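Local structure of ABC transporter, substrate binding protein (Aeropyrum pernix, 3EAF) at residues 15-20 with 81-86; 53-58 with 65-70; 101-106 with 297-302. The protein probably binds a small solute in the cleft between its two lobes and delivers it to the membrane components of an ABC transporter. One frame throughout, in Å; residues are numbered along the deposited sequence.

Interaction 1. Residues 15-20 with 81-86; sequences GPTSDV and IGWGTA
Trp83 meets Thr17 and Val20 with the rim of its indole, not with a face. Thr17 OG1 lies close to the ring plane beside the pyrrole nitrogen and accepts a hydrogen bond from Trp83 NE1 at 2.8 Å; with an N-H...O angle of 146° the bond is bent, yet only 14° out of the plane of the indole. The two side chains run alongside one another in opposing senses, and Thr17 CB also lies at this edge. Further along the rim, Val20 CG2 abuts Trp83 CH2 at 3.8 Å, its side chain crossing that of the tryptophan at about a right angle. Trp83 can present this edge because its CG stands opposite the backbone N (chi1 -177°), which sends the indole out from the end of the strand toward the turn. Two partners thus meet one edge of the ring: a polar one at the nitrogen and an apolar one at the far end of the six-membered ring. Thr17 OG1 is also hydrogen-bonded to Asp12, so the hydroxyl links the indole to that carboxylate. Thr17 is third in a type I turn, Gly15 to Ser18, at the N-cap position of helix 18-38, while Trp83 follows strand 79-82 and precedes helix 85-98. Tyr24 of helix 18-38 and Trp233 add edge-to-face contacts, so the buried cluster joins one helix start to a strand-helix loop.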
loop_
_atom_site.group_PDB
_atom_site.type_symbol
_atom_site.label_atom_id
_atom_site.label_comp_id
_atom_site.label_asym_id
_atom_site.label_seq_id
_atom_site.Cartn_x
_atom_site.Cartn_y
_atom_site.Cartn_z
ATOM N N GLY A 15 -6.377 14.678 5.731
ATOM C CA GLY A 15 -7.683 14.116 5.365
ATOM C C GLY A 15 -8.027 12.774 5.998
ATOM O O GLY A 15 -7.402 12.362 6.981
ATOM N N PRO A 16 -9.029 12.072 5.432
ATOM C CA PRO A 16 -9.585 10.858 6.043
ATOM C C PRO A 16 -8.657 9.636 6.000
ATOM O O PRO A 16 -8.943 8.630 6.660
ATOM C CB PRO A 16 -10.843 10.602 5.216
ATOM C CG PRO A 16 -10.518 11.177 3.877
ATOM C CD PRO A 16 -9.712 12.407 4.168
ATOM N N THR A 17 -7.571 9.716 5.227
ATOM C CA THR A 17 -6.584 8.641 5.202
ATOM C C THR A 17 -5.231 9.120 5.754
ATOM O O THR A 17 -4.203 8.475 5.536
ATOM C CB THR A 17 -6.414 8.004 3.793
ATOM O OG1 THR A 17 -5.829 8.951 2.888
ATOM C CG2 THR A 17 -7.753 7.476 3.233
ATOM N N SER A 18 -5.244 10.234 6.490
ATOM C CA SER A 18 -4.020 10.745 7.116
ATOM C C SER A 18 -3.566 9.897 8.313
ATOM O O SER A 18 -2.417 10.001 8.742
ATOM C CB SER A 18 -4.141 12.227 7.493
ATOM O OG SER A 18 -5.243 12.469 8.349
ATOM N N ASP A 19 -4.463 9.057 8.839
ATOM C CA ASP A 19 -4.092 8.050 9.842
ATOM C C ASP A 19 -2.879 7.218 9.378
ATOM O O ASP A 19 -1.994 6.893 10.177
ATOM C CB ASP A 19 -5.287 7.150 10.234
ATOM C CG ASP A 19 -5.983 6.477 9.032
ATOM O OD1 ASP A 19 -5.563 6.658 7.867
ATOM O OD2 ASP A 19 -6.985 5.761 9.266
ATOM N N VAL A 20 -2.837 6.909 8.081
ATOM C CA VAL A 20 -1.712 6.187 7.468
ATOM C C VAL A 20 -0.871 7.093 6.543
ATOM O O VAL A 20 0.295 6.791 6.240
ATOM C CB VAL A 20 -2.195 4.912 6.709
ATOM C CG1 VAL A 20 -2.775 3.888 7.683
ATOM C CG2 VAL A 20 -3.231 5.254 5.624
ATOM N N ILE A 81 5.248 10.668 -6.940
ATOM C CA ILE A 81 5.028 9.729 -5.856
ATOM C C ILE A 81 3.652 10.063 -5.307
ATOM O O ILE A 81 3.466 11.108 -4.667
ATOM C CB ILE A 81 6.125 9.860 -4.765
ATOM C CG1 ILE A 81 7.529 9.670 -5.379
ATOM C CG2 ILE A 81 5.859 8.906 -3.579
ATOM C CD1 ILE A 81 7.817 8.273 -5.957
ATOM N N GLY A 82 2.684 9.193 -5.589
ATOM C CA GLY A 82 1.279 9.501 -5.340
ATOM C C GLY A 82 0.621 8.737 -4.209
ATOM O O GLY A 82 1.291 8.064 -3.420
ATOM N N TRP A 83 -0.708 8.829 -4.153
ATOM C CA TRP A 83 -1.462 8.343 -3.005
ATOM C C TRP A 83 -2.734 7.539 -3.369
ATOM O O TRP A 83 -2.651 6.335 -3.607
ATOM C CB TRP A 83 -1.756 9.501 -2.024
ATOM C CG TRP A 83 -2.469 9.069 -0.771
ATOM C CD1 TRP A 83 -3.772 9.323 -0.432
ATOM C CD2 TRP A 83 -1.922 8.281 0.298
ATOM N NE1 TRP A 83 -4.068 8.741 0.785
ATOM C CE2 TRP A 83 -2.948 8.102 1.254
ATOM C CE3 TRP A 83 -0.662 7.711 0.538
ATOM C CZ2 TRP A 83 -2.755 7.370 2.434
ATOM C CZ3 TRP A 83 -0.470 6.985 1.716
ATOM C CH2 TRP A 83 -1.515 6.817 2.644
ATOM N N GLY A 84 -3.887 8.199 -3.420
ATOM C CA GLY A 84 -5.185 7.506 -3.335
ATOM C C GLY A 84 -5.601 6.703 -4.553
ATOM O O GLY A 84 -5.261 7.058 -5.680
ATOM N N THR A 85 -6.337 5.615 -4.328
ATOM C CA THR A 85 -6.819 4.769 -5.435
ATOM C C THR A 85 -7.676 5.538 -6.445
ATOM O O THR A 85 -7.428 5.457 -7.655
ATOM C CB THR A 85 -7.584 3.516 -4.926
ATOM O OG1 THR A 85 -6.652 2.599 -4.353
ATOM C CG2 THR A 85 -8.330 2.806 -6.069
ATOM N N ALA A 86 -8.673 6.275 -5.949
ATOM C CA ALA A 86 -9.577 7.035 -6.817
ATOM C C ALA A 86 -8.815 7.988 -7.736
ATOM O O ALA A 86 -8.960 7.918 -8.957
ATOM C CB ALA A 86 -10.638 7.801 -5.996
#

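Interaction 2. Residues 53-58 with 65-70; sequences IKRDYA and EEYYRE
Charge and ring contact meet at Arg55, whose chain runs across Tyr67 before its head reaches Glu70. The ionic part is a side-on, two-nitrogen salt bridge: NE of Arg55 gives a nearly straight bond (172°) to Glu70 OE1 at 3.0 Å, and Arg55 NH2 reaches Glu70 OE2 at 3.3 Å. Both oxygens lie close to the guanidinium plane but are approached from above the carboxylate plane, the two flat groups being 53° apart. Arg55 NH1 turns back to the carbonyl oxygen of Lys54 at 2.9 Å, a further hold on the head's rotation. The aromatic part is a CH-pi contact, with Arg55 CB over one face of the Tyr67 ring, 3.8 Å from its centroid. A bend at chi2 (-70°) carries the chain on over the ring, so that Arg55 CD lies 3.7 Å from Tyr67 CE1. Apolar packing comes separately at the ring's edge, where Tyr57 CB is 3.8 Å from Tyr67 CD2. With an alanine at Arg55, Glu70 would probably lose this partner and the tyrosine face now lying under CG and CD would be uncovered. Strand 53-56 and helix 65-70 run nearly antiparallel, as expected for a beta-alpha connection. Because Glu70 also pairs with Arg74, its negative charge is shared between two arginines, which would probably favour the ionised carboxylate on this partly exposed flank.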
loop_
_atom_site.group_PDB
_atom_site.type_symbol
_atom_site.label_atom_id
_atom_site.label_comp_id
_atom_site.label_asym_id
_atom_site.label_seq_id
_atom_site.Cartn_x
_atom_site.Cartn_y
_atom_site.Cartn_z
ATOM N N ILE A 53 8.355 18.225 -4.895
ATOM C CA ILE A 53 7.346 19.223 -4.574
ATOM C C ILE A 53 6.199 18.536 -3.818
ATOM O O ILE A 53 5.402 17.798 -4.405
ATOM C CB ILE A 53 6.841 19.961 -5.862
ATOM C CG1 ILE A 53 7.994 20.653 -6.607
ATOM C CG2 ILE A 53 5.768 20.987 -5.530
ATOM C CD1 ILE A 53 8.540 19.862 -7.791
ATOM N N LYS A 54 6.132 18.768 -2.510
ATOM C CA LYS A 54 5.140 18.105 -1.672
ATOM C C LYS A 54 3.823 18.868 -1.649
ATOM O O LYS A 54 3.800 20.082 -1.438
ATOM C CB LYS A 54 5.654 17.911 -0.248
ATOM C CG LYS A 54 4.747 17.030 0.601
ATOM C CD LYS A 54 5.324 16.759 1.983
ATOM C CE LYS A 54 4.894 17.821 2.973
ATOM N NZ LYS A 54 5.265 17.434 4.360
ATOM N N ARG A 55 2.731 18.139 -1.863
ATOM C CA ARG A 55 1.387 18.713 -1.823
ATOM C C ARG A 55 0.444 17.820 -1.019
ATOM O O ARG A 55 0.235 16.660 -1.374
ATOM C CB ARG A 55 0.850 18.899 -3.247
ATOM C CG ARG A 55 1.589 19.944 -4.082
ATOM C CD ARG A 55 1.307 21.349 -3.575
ATOM N NE ARG A 55 1.968 22.365 -4.383
ATOM C CZ ARG A 55 3.132 22.928 -4.073
ATOM N NH1 ARG A 55 3.773 22.577 -2.964
ATOM N NH2 ARG A 55 3.648 23.856 -4.872
ATOM N N ASP A 56 -0.104 18.356 0.070
ATOM C CA ASP A 56 -1.131 17.655 0.849
ATOM C C ASP A 56 -2.498 17.907 0.222
ATOM O O ASP A 56 -3.046 19.011 0.312
ATOM C CB ASP A 56 -1.099 18.094 2.318
ATOM C CG ASP A 56 -2.300 17.598 3.125
ATOM O OD1 ASP A 56 -2.870 16.523 2.820
ATOM O OD2 ASP A 56 -2.670 18.288 4.094
ATOM N N TYR A 57 -3.050 16.877 -0.411
ATOM C CA TYR A 57 -4.341 17.014 -1.093
ATOM C C TYR A 57 -5.520 16.509 -0.264
ATOM O O TYR A 57 -6.680 16.605 -0.701
ATOM C CB TYR A 57 -4.299 16.362 -2.482
ATOM C CG TYR A 57 -4.569 14.868 -2.531
ATOM C CD1 TYR A 57 -5.701 14.370 -3.184
ATOM C CD2 TYR A 57 -3.692 13.955 -1.953
ATOM C CE1 TYR A 57 -5.956 13.003 -3.251
ATOM C CE2 TYR A 57 -3.934 12.581 -2.009
ATOM C CZ TYR A 57 -5.068 12.114 -2.666
ATOM O OH TYR A 57 -5.313 10.762 -2.739
ATOM N N ALA A 58 -5.217 15.974 0.923
ATOM C CA ALA A 58 -6.227 15.518 1.889
ATOM C C ALA A 58 -7.271 14.527 1.333
ATOM O O ALA A 58 -8.436 14.539 1.747
ATOM C CB ALA A 58 -6.919 16.738 2.559
ATOM N N GLU A 65 -6.412 16.464 -8.887
ATOM C CA GLU A 65 -6.308 16.871 -10.294
ATOM C C GLU A 65 -5.698 18.271 -10.464
ATOM O O GLU A 65 -4.974 18.527 -11.429
ATOM C CB GLU A 65 -7.678 16.780 -10.978
ATOM C CG GLU A 65 -8.276 15.370 -10.967
ATOM C CD GLU A 65 -9.543 15.244 -11.790
ATOM O OE1 GLU A 65 -9.735 16.048 -12.730
ATOM O OE2 GLU A 65 -10.353 14.334 -11.498
ATOM N N GLU A 66 -5.983 19.165 -9.522
ATOM C CA GLU A 66 -5.380 20.503 -9.521
ATOM C C GLU A 66 -3.857 20.461 -9.300
ATOM O O GLU A 66 -3.097 21.121 -10.021
ATOM C CB GLU A 66 -6.069 21.396 -8.486
ATOM C CG GLU A 66 -7.436 21.904 -8.956
ATOM C CD GLU A 66 -8.355 22.333 -7.824
ATOM O OE1 GLU A 66 -7.985 22.190 -6.638
ATOM O OE2 GLU A 66 -9.467 22.813 -8.131
ATOM N N TYR A 67 -3.419 19.680 -8.313
ATOM C CA TYR A 67 -1.989 19.521 -8.046
ATOM C C TYR A 67 -1.259 18.749 -9.142
ATOM O O TYR A 67 -0.072 18.991 -9.381
ATOM C CB TYR A 67 -1.746 18.882 -6.680
ATOM C CG TYR A 67 -2.078 19.775 -5.504
ATOM C CD1 TYR A 67 -1.879 21.155 -5.564
ATOM C CD2 TYR A 67 -2.573 19.237 -4.315
ATOM C CE1 TYR A 67 -2.180 21.976 -4.476
ATOM C CE2 TYR A 67 -2.860 20.047 -3.224
ATOM C CZ TYR A 67 -2.669 21.416 -3.316
ATOM O OH TYR A 67 -2.956 22.225 -2.237
ATOM N N TYR A 68 -1.960 17.832 -9.806
ATOM C CA TYR A 68 -1.393 17.127 -10.957
ATOM C C TYR A 68 -1.057 18.096 -12.090
ATOM O O TYR A 68 0.037 18.047 -12.654
ATOM C CB TYR A 68 -2.327 16.036 -11.495
ATOM C CG TYR A 68 -1.754 15.397 -12.746
ATOM C CD1 TYR A 68 -0.701 14.481 -12.655
ATOM C CD2 TYR A 68 -2.221 15.744 -14.021
ATOM C CE1 TYR A 68 -0.142 13.910 -13.795
ATOM C CE2 TYR A 68 -1.658 15.170 -15.177
ATOM C CZ TYR A 68 -0.623 14.257 -15.051
ATOM O OH TYR A 68 -0.058 13.672 -16.163
ATOM N N ARG A 69 -2.015 18.963 -12.421
ATOM C CA ARG A 69 -1.802 19.979 -13.443
ATOM C C ARG A 69 -0.652 20.920 -13.056
ATOM O O ARG A 69 0.171 21.246 -13.896
ATOM C CB ARG A 69 -3.100 20.733 -13.768
ATOM C CG ARG A 69 -4.146 19.858 -14.487
ATOM C CD ARG A 69 -5.339 20.657 -15.028
ATOM N NE ARG A 69 -6.082 21.350 -13.972
ATOM C CZ ARG A 69 -7.105 20.829 -13.294
ATOM N NH1 ARG A 69 -7.533 19.592 -13.545
ATOM N NH2 ARG A 69 -7.706 21.550 -12.357
ATOM N N GLU A 70 -0.580 21.299 -11.778
ATOM C CA GLU A 70 0.538 22.086 -11.248
ATOM C C GLU A 70 1.885 21.366 -11.398
ATOM O O GLU A 70 2.853 21.956 -11.881
ATOM C CB GLU A 70 0.307 22.463 -9.776
ATOM C CG GLU A 70 1.456 23.281 -9.169
ATOM C CD GLU A 70 1.217 23.720 -7.726
ATOM O OE1 GLU A 70 0.576 22.980 -6.950
ATOM O OE2 GLU A 70 1.702 24.811 -7.356
#

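Interaction 3. Residues 101-106 with 297-302; sequences TYISAS and VWLLIK
Ile103 carries the strand's side of this contact almost alone, pushing its CD1 methyl against the helix between Leu299 and Leu300. The tight part is at Leu300: Ile103 CD1 stands 3.9 Å from Leu300 CB, and an equal distance separates Ile103 CD1 from the backbone N of Leu300. The methyl therefore rests on the helix backbone as well as on the first carbon of a side chain. Its reach comes from an extended outer chain, chi2 167°, beyond a CG1 that is anti to the carbonyl carbon (chi1 -56°). The isoleucine and Leu300 side chains cross obliquely, and the leucine meets the methyl with its base, not its branched end.

The looser part lies toward Leu299, where the end of the side chain does the touching: Leu299 CD2 is 4.2 Å from Ile103 CD1. Thr101, two residues back on the same side of the strand, comes no nearer to the helix segment than 5.1 Å, and no hydrogen bond joins the two segments. This looseness does not mean solvent, since the three touching residues are all buried; neighbouring parts of the fold complete the packing. Leu324 of helix 317-326 touches both Thr101 and Leu299, and Leu320 of that helix touches Thr101 and Leu300. Leu299 also packs on Tyr341, which binds the magnesium ion together with Glu325 and Asp340.

The arrangement is a helix laid on one face of a parallel part of a sheet, mainly by apolar contact. Strand 101-104 lies between strands 79-82 and 117-118, with Tyr102 turned to helix 85-98, whereas Ile103 faces helix 288-304, which returns from much later in the chain and also packs against helix 18-38.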
loop_
_atom_site.group_PDB
_atom_site.type_symbol
_atom_site.label_atom_id
_atom_site.label_comp_id
_atom_site.label_asym_id
_atom_site.label_seq_id
_atom_site.Cartn_x
_atom_site.Cartn_y
_atom_site.Cartn_z
ATOM N N THR A 101 6.074 9.017 -14.895
ATOM C CA THR A 101 6.137 7.789 -14.085
ATOM C C THR A 101 5.423 8.021 -12.748
ATOM O O THR A 101 5.729 8.973 -12.025
ATOM C CB THR A 101 7.597 7.311 -13.859
ATOM O OG1 THR A 101 8.112 6.753 -15.072
ATOM C CG2 THR A 101 7.669 6.240 -12.767
ATOM N N TYR A 102 4.469 7.149 -12.431
ATOM C CA TYR A 102 3.593 7.364 -11.282
ATOM C C TYR A 102 3.684 6.180 -10.332
ATOM O O TYR A 102 3.251 5.071 -10.665
ATOM C CB TYR A 102 2.147 7.559 -11.762
ATOM C CG TYR A 102 1.293 8.430 -10.861
ATOM C CD1 TYR A 102 1.038 9.754 -11.195
ATOM C CD2 TYR A 102 0.740 7.927 -9.688
ATOM C CE1 TYR A 102 0.260 10.566 -10.382
ATOM C CE2 TYR A 102 -0.046 8.738 -8.858
ATOM C CZ TYR A 102 -0.279 10.053 -9.221
ATOM O OH TYR A 102 -1.046 10.868 -8.423
ATOM N N ILE A 103 4.267 6.420 -9.158
ATOM C CA ILE A 103 4.437 5.391 -8.142
ATOM C C ILE A 103 3.546 5.719 -6.951
ATOM O O ILE A 103 3.741 6.736 -6.267
ATOM C CB ILE A 103 5.914 5.246 -7.691
ATOM C CG1 ILE A 103 6.818 4.973 -8.903
ATOM C CG2 ILE A 103 6.037 4.128 -6.639
ATOM C CD1 ILE A 103 8.322 5.125 -8.647
ATOM N N SER A 104 2.575 4.844 -6.695
ATOM C CA SER A 104 1.487 5.169 -5.786
ATOM C C SER A 104 1.446 4.318 -4.535
ATOM O O SER A 104 1.858 3.157 -4.533
ATOM C CB SER A 104 0.146 5.073 -6.520
ATOM O OG SER A 104 -0.032 3.790 -7.102
ATOM N N ALA A 105 0.944 4.926 -3.468
ATOM C CA ALA A 105 0.512 4.204 -2.290
ATOM C C ALA A 105 -0.686 3.304 -2.599
ATOM O O ALA A 105 -0.846 2.256 -1.978
ATOM C CB ALA A 105 0.170 5.165 -1.195
ATOM N N SER A 106 -1.526 3.709 -3.547
ATOM C CA SER A 106 -2.589 2.827 -4.032
ATOM C C SER A 106 -1.974 1.611 -4.704
ATOM O O SER A 106 -1.119 1.750 -5.580
ATOM C CB SER A 106 -3.487 3.533 -5.042
ATOM O OG SER A 106 -4.361 2.585 -5.644
ATOM N N VAL A 297 9.823 6.032 -3.026
ATOM C CA VAL A 297 10.905 6.901 -3.488
ATOM C C VAL A 297 12.111 6.057 -3.932
ATOM O O VAL A 297 12.707 6.324 -4.984
ATOM C CB VAL A 297 11.305 7.919 -2.398
ATOM C CG1 VAL A 297 12.533 8.710 -2.807
ATOM C CG2 VAL A 297 10.119 8.853 -2.090
ATOM N N TRP A 298 12.439 5.030 -3.146
ATOM C CA TRP A 298 13.596 4.178 -3.431
ATOM C C TRP A 298 13.458 3.475 -4.776
ATOM O O TRP A 298 14.443 3.331 -5.504
ATOM C CB TRP A 298 13.796 3.131 -2.333
ATOM C CG TRP A 298 15.206 2.588 -2.213
ATOM C CD1 TRP A 298 16.251 2.765 -3.088
ATOM C CD2 TRP A 298 15.709 1.764 -1.156
ATOM N NE1 TRP A 298 17.375 2.115 -2.623
ATOM C CE2 TRP A 298 17.066 1.487 -1.445
ATOM C CE3 TRP A 298 15.142 1.228 0.014
ATOM C CZ2 TRP A 298 17.865 0.694 -0.609
ATOM C CZ3 TRP A 298 15.946 0.447 0.851
ATOM C CH2 TRP A 298 17.292 0.198 0.534
ATOM N N LEU A 299 12.246 3.021 -5.098
ATOM C CA LEU A 299 11.996 2.403 -6.394
ATOM C C LEU A 299 12.332 3.375 -7.526
ATOM O O LEU A 299 12.921 2.981 -8.528
ATOM C CB LEU A 299 10.542 1.907 -6.510
ATOM C CG LEU A 299 10.170 1.184 -7.817
ATOM C CD1 LEU A 299 10.866 -0.186 -7.913
ATOM C CD2 LEU A 299 8.658 1.035 -7.954
ATOM N N LEU A 300 11.949 4.641 -7.363
ATOM C CA LEU A 300 12.309 5.691 -8.315
ATOM C C LEU A 300 13.834 5.861 -8.437
ATOM O O LEU A 300 14.368 5.959 -9.549
ATOM C CB LEU A 300 11.649 7.020 -7.922
ATOM C CG LEU A 300 12.026 8.269 -8.717
ATOM C CD1 LEU A 300 11.552 8.159 -10.165
ATOM C CD2 LEU A 300 11.470 9.518 -8.050
ATOM N N ILE A 301 14.520 5.900 -7.298
ATOM C CA ILE A 301 15.985 6.011 -7.258
ATOM C C ILE A 301 16.644 4.895 -8.066
ATOM O O ILE A 301 17.555 5.147 -8.860
ATOM C CB ILE A 301 16.531 5.964 -5.794
ATOM C CG1 ILE A 301 15.963 7.113 -4.944
ATOM C CG2 ILE A 301 18.064 5.933 -5.766
ATOM C CD1 ILE A 301 16.046 8.484 -5.572
ATOM N N LYS A 302 16.169 3.667 -7.869
ATOM C CA LYS A 302 16.699 2.511 -8.595
ATOM C C LYS A 302 16.480 2.650 -10.104
ATOM O O LYS A 302 17.360 2.294 -10.893
ATOM C CB LYS A 302 16.121 1.199 -8.040
ATOM C CG LYS A 302 16.520 0.905 -6.583
ATOM C CD LYS A 302 17.680 -0.088 -6.453
ATOM C CE LYS A 302 17.927 -0.435 -4.996
ATOM N NZ LYS A 302 18.800 -1.615 -4.792
#

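In the fold
All three contacts gather on one six-stranded sheet, in an alpha/beta lobe of the kind found in periplasmic binding proteins. Interaction 2 is nested within the chain loop that interaction 1 closes, their centres 12 Å apart; Tyr57 OH, hydrogen-bonded to Asp87, also makes a weak bond with Gly84 N at 3.0 Å and packs by Trp83. Interactions 1 and 3 sit on neighbouring strands, with a probable backbone hydrogen bond between Gly82 N and Ile103 O at 2.8 Å; Ala105 CB also packs on Trp83 CE3. Interactions 2 and 3 do not touch. A glycerol about 4 Å from the Trp83 side chain may mark a pocket beside interaction 1, while the magnesium lies about 10 Å from the Leu299 side chain in interaction 3.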